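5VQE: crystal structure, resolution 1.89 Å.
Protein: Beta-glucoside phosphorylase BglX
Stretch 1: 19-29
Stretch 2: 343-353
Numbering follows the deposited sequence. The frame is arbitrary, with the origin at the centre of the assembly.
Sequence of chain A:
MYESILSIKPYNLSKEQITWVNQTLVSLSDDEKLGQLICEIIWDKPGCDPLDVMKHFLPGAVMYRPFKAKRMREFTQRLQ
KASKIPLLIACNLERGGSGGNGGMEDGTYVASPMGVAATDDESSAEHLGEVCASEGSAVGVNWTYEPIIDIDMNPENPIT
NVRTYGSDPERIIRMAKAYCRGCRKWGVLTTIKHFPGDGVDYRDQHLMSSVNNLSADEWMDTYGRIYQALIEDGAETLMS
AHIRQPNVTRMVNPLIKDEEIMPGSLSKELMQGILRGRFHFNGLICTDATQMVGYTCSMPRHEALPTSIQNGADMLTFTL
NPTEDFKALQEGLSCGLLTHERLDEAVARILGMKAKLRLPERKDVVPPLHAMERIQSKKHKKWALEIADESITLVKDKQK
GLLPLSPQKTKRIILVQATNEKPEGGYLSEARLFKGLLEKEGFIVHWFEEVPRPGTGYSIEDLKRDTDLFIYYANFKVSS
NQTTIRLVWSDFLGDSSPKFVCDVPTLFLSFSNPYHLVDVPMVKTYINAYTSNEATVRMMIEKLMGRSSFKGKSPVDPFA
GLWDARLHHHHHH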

# COMPACT_ATOMS: atom_id res chain seq x y z
N THR A 19 7.39 32.27 10.05
CA THR A 19 6.93 33.57 9.56
C THR A 19 6.34 33.44 8.16
O THR A 19 5.33 34.08 7.84
CB THR A 19 8.08 34.58 9.59
OG1 THR A 19 8.41 34.88 10.95
CG2 THR A 19 7.70 35.89 8.89
N TRP A 20 6.94 32.60 7.31
CA TRP A 20 6.37 32.36 5.99
C TRP A 20 4.99 31.72 6.09
O TRP A 20 4.06 32.11 5.37
CB TRP A 20 7.30 31.49 5.14
CG TRP A 20 6.70 31.20 3.80
CD1 TRP A 20 6.77 31.98 2.70
CD2 TRP A 20 5.91 30.06 3.44
NE1 TRP A 20 6.08 31.40 1.66
CE2 TRP A 20 5.54 30.22 2.10
CE3 TRP A 20 5.49 28.92 4.13
CZ2 TRP A 20 4.77 29.28 1.42
CZ3 TRP A 20 4.73 27.99 3.46
CH2 TRP A 20 4.38 28.17 2.12
N VAL A 21 4.84 30.72 6.96
CA VAL A 21 3.54 30.06 7.10
C VAL A 21 2.47 31.07 7.49
O VAL A 21 1.39 31.13 6.89
CB VAL A 21 3.62 28.92 8.13
CG1 VAL A 21 2.24 28.35 8.40
CG2 VAL A 21 4.55 27.82 7.65
N ASN A 22 2.76 31.88 8.52
CA ASN A 22 1.79 32.83 9.04
C ASN A 22 1.45 33.90 8.01
O ASN A 22 0.28 34.22 7.79
CB ASN A 22 2.33 33.47 10.32
CG ASN A 22 2.02 32.65 11.54
OD1 ASN A 22 0.89 32.65 12.02
ND2 ASN A 22 3.02 31.94 12.05
N GLN A 23 2.47 34.49 7.38
CA GLN A 23 2.22 35.52 6.39
C GLN A 23 1.41 34.98 5.22
O GLN A 23 0.50 35.65 4.72
CB GLN A 23 3.54 36.11 5.89
CG GLN A 23 4.23 36.98 6.92
CD GLN A 23 5.52 37.59 6.42
OE1 GLN A 23 6.03 37.22 5.36
NE2 GLN A 23 6.07 38.52 7.20
N THR A 24 1.74 33.76 4.77
CA THR A 24 0.98 33.13 3.69
C THR A 24 -0.45 32.87 4.12
O THR A 24 -1.40 33.19 3.39
CB THR A 24 1.65 31.81 3.28
OG1 THR A 24 3.00 32.06 2.87
CG2 THR A 24 0.89 31.16 2.12
N LEU A 25 -0.64 32.28 5.30
CA LEU A 25 -1.99 32.01 5.80
C LEU A 25 -2.84 33.28 5.78
O LEU A 25 -3.97 33.27 5.29
CB LEU A 25 -1.92 31.45 7.23
CG LEU A 25 -3.24 31.06 7.87
CD1 LEU A 25 -3.89 29.89 7.11
CD2 LEU A 25 -3.04 30.69 9.33
N VAL A 26 -2.31 34.37 6.34
CA VAL A 26 -3.08 35.60 6.44
C VAL A 26 -3.47 36.12 5.06
O VAL A 26 -4.52 36.75 4.90
CB VAL A 26 -2.27 36.65 7.24
CG1 VAL A 26 -2.88 38.03 7.13
CG2 VAL A 26 -2.16 36.21 8.69
N SER A 27 -2.64 35.88 4.05
CA SER A 27 -2.88 36.40 2.72
C SER A 27 -3.94 35.63 1.94
O SER A 27 -4.35 36.08 0.87
CB SER A 27 -1.57 36.42 1.92
OG SER A 27 -1.26 35.14 1.39
N LEU A 28 -4.38 34.47 2.43
CA LEU A 28 -5.28 33.62 1.67
C LEU A 28 -6.73 33.99 1.96
O LEU A 28 -7.11 34.24 3.11
CB LEU A 28 -5.04 32.15 2.01
CG LEU A 28 -3.65 31.60 1.65
CD1 LEU A 28 -3.50 30.16 2.13
CD2 LEU A 28 -3.37 31.68 0.16
N SER A 29 -7.54 34.03 0.90
CA SER A 29 -8.99 34.08 1.05
C SER A 29 -9.51 32.78 1.64
O SER A 29 -8.84 31.74 1.63
CB SER A 29 -9.66 34.30 -0.30
OG SER A 29 -9.46 33.17 -1.15
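Stretch 2 343-353: LDEAVARILGM

Residues 343-353 are helical throughout, part of a helix that extends beyond both ends of the stretch, and they pack against helix 19-27 and the turn that follows it. The two axes approach to 9.3 Å, and their N-to-C directions make an angle of 131°, so the helices run in roughly opposing senses but splay apart from the crossing. The backbones come nearest at Val21 and Leu351, whose CA atoms are 5.8 Å apart. No hydrogen bond links the stretches; the contact is apolar packing that buries 407 Å² in total.

Leu351 is the centre of it. Its CA-to-CB bond points toward helix 19-27, and with chi1 m and chi2 t the side chain enters a hole formed by Trp20, Val21, Thr24 and Leu25. There Leu351 CD1 lies 3.9 Å from Val21 O and 4.0 Å from Thr24 CG2, while Leu351 CD2 lies 4.0 Å from Trp20 CH2. The CA-to-CB bond of Trp20 points sideways, but chi1 t and chi2 of 85° bring the end of the indole nearer, placing CZ3 3.5 Å from Leu351 O, which meets the ring at its edge. Thr24, chi1 m, directs OG1 back to Trp20 O (2.7 Å), a hydrogen bond that satisfies its hydroxyl within its own helix and leaves CG2 to face Leu351.

Val21, chi1 t, sets CG1 3.9 Å from Leu351 CB and CG2 3.9 Å from Gly352 CA. One turn on, the CA-to-CB bond of Leu25 likewise points sideways, and its t,p rotamer carries CD1 to 3.4 Å from Val347 CG1 and CD2 to 3.9 Å from Asp344 O. Beyond the helix, the CA-to-CB bond of Leu28 points toward stretch 2, and its m,t side chain extends the apolar surface, with CD1 4.3 Å from Val347 CG1.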

# COMPACT_ATOMS: atom_id res chain seq x y z
N LEU A 343 -10.30 25.86 10.39
CA LEU A 343 -9.78 26.00 9.03
C LEU A 343 -8.36 26.54 9.04
O LEU A 343 -7.47 26.00 8.36
CB LEU A 343 -10.69 26.92 8.21
CG LEU A 343 -10.21 27.26 6.81
CD1 LEU A 343 -10.08 26.01 5.96
CD2 LEU A 343 -11.17 28.24 6.14
N ASP A 344 -8.11 27.60 9.81
CA ASP A 344 -6.78 28.19 9.85
C ASP A 344 -5.76 27.22 10.42
O ASP A 344 -4.59 27.23 10.01
CB ASP A 344 -6.79 29.48 10.67
CG ASP A 344 -7.38 30.64 9.92
OD1 ASP A 344 -7.62 30.51 8.70
OD2 ASP A 344 -7.61 31.70 10.53
N GLU A 345 -6.17 26.37 11.37
CA GLU A 345 -5.25 25.44 11.99
C GLU A 345 -4.90 24.30 11.05
O GLU A 345 -3.75 23.86 10.99
CB GLU A 345 -5.87 24.92 13.29
CG GLU A 345 -4.94 24.09 14.14
CD GLU A 345 -5.63 23.55 15.37
OE1 GLU A 345 -6.78 23.06 15.25
OE2 GLU A 345 -5.04 23.62 16.47
N ALA A 346 -5.87 23.83 10.28
CA ALA A 346 -5.59 22.82 9.27
C ALA A 346 -4.64 23.35 8.21
O ALA A 346 -3.64 22.70 7.87
CB ALA A 346 -6.90 22.35 8.63
N VAL A 347 -4.92 24.54 7.68
CA VAL A 347 -4.07 25.11 6.64
C VAL A 347 -2.68 25.41 7.17
O VAL A 347 -1.69 25.27 6.45
CB VAL A 347 -4.74 26.37 6.05
CG1 VAL A 347 -3.79 27.09 5.11
CG2 VAL A 347 -6.00 25.98 5.33
N ALA A 348 -2.57 25.80 8.44
CA ALA A 348 -1.25 26.03 9.02
C ALA A 348 -0.41 24.76 8.99
O ALA A 348 0.79 24.81 8.71
CB ALA A 348 -1.38 26.55 10.45
N ARG A 349 -1.03 23.61 9.27
CA ARG A 349 -0.27 22.37 9.26
C ARG A 349 0.06 21.93 7.84
O ARG A 349 1.09 21.28 7.62
CB ARG A 349 -1.05 21.27 9.99
CG ARG A 349 -0.77 21.23 11.48
CD ARG A 349 -1.20 19.91 12.09
NE ARG A 349 -0.73 19.75 13.47
CZ ARG A 349 -1.46 20.02 14.56
NH1 ARG A 349 -2.69 20.48 14.45
NH2 ARG A 349 -0.94 19.83 15.76
N ILE A 350 -0.78 22.28 6.87
CA ILE A 350 -0.49 22.00 5.46
C ILE A 350 0.68 22.86 4.99
O ILE A 350 1.67 22.36 4.44
CB ILE A 350 -1.74 22.24 4.60
CG1 ILE A 350 -2.86 21.29 5.02
CG2 ILE A 350 -1.41 22.09 3.13
CD1 ILE A 350 -4.20 21.63 4.44
N LEU A 351 0.57 24.17 5.17
CA LEU A 351 1.65 25.06 4.79
C LEU A 351 2.93 24.73 5.53
O LEU A 351 4.02 24.88 4.96
CB LEU A 351 1.24 26.50 5.06
CG LEU A 351 0.09 27.02 4.20
CD1 LEU A 351 -0.39 28.36 4.73
CD2 LEU A 351 0.53 27.13 2.77
N GLY A 352 2.83 24.28 6.78
CA GLY A 352 4.03 23.96 7.53
C GLY A 352 4.81 22.80 6.93
O GLY A 352 6.04 22.78 6.99
N MET A 353 4.11 21.83 6.34
CA MET A 353 4.82 20.73 5.70
C MET A 353 5.46 21.20 4.40
O MET A 353 6.54 20.72 4.03
CB MET A 353 3.89 19.54 5.46
CG MET A 353 3.67 18.69 6.72
SD MET A 353 5.18 17.84 7.23
CE MET A 353 4.86 17.45 8.96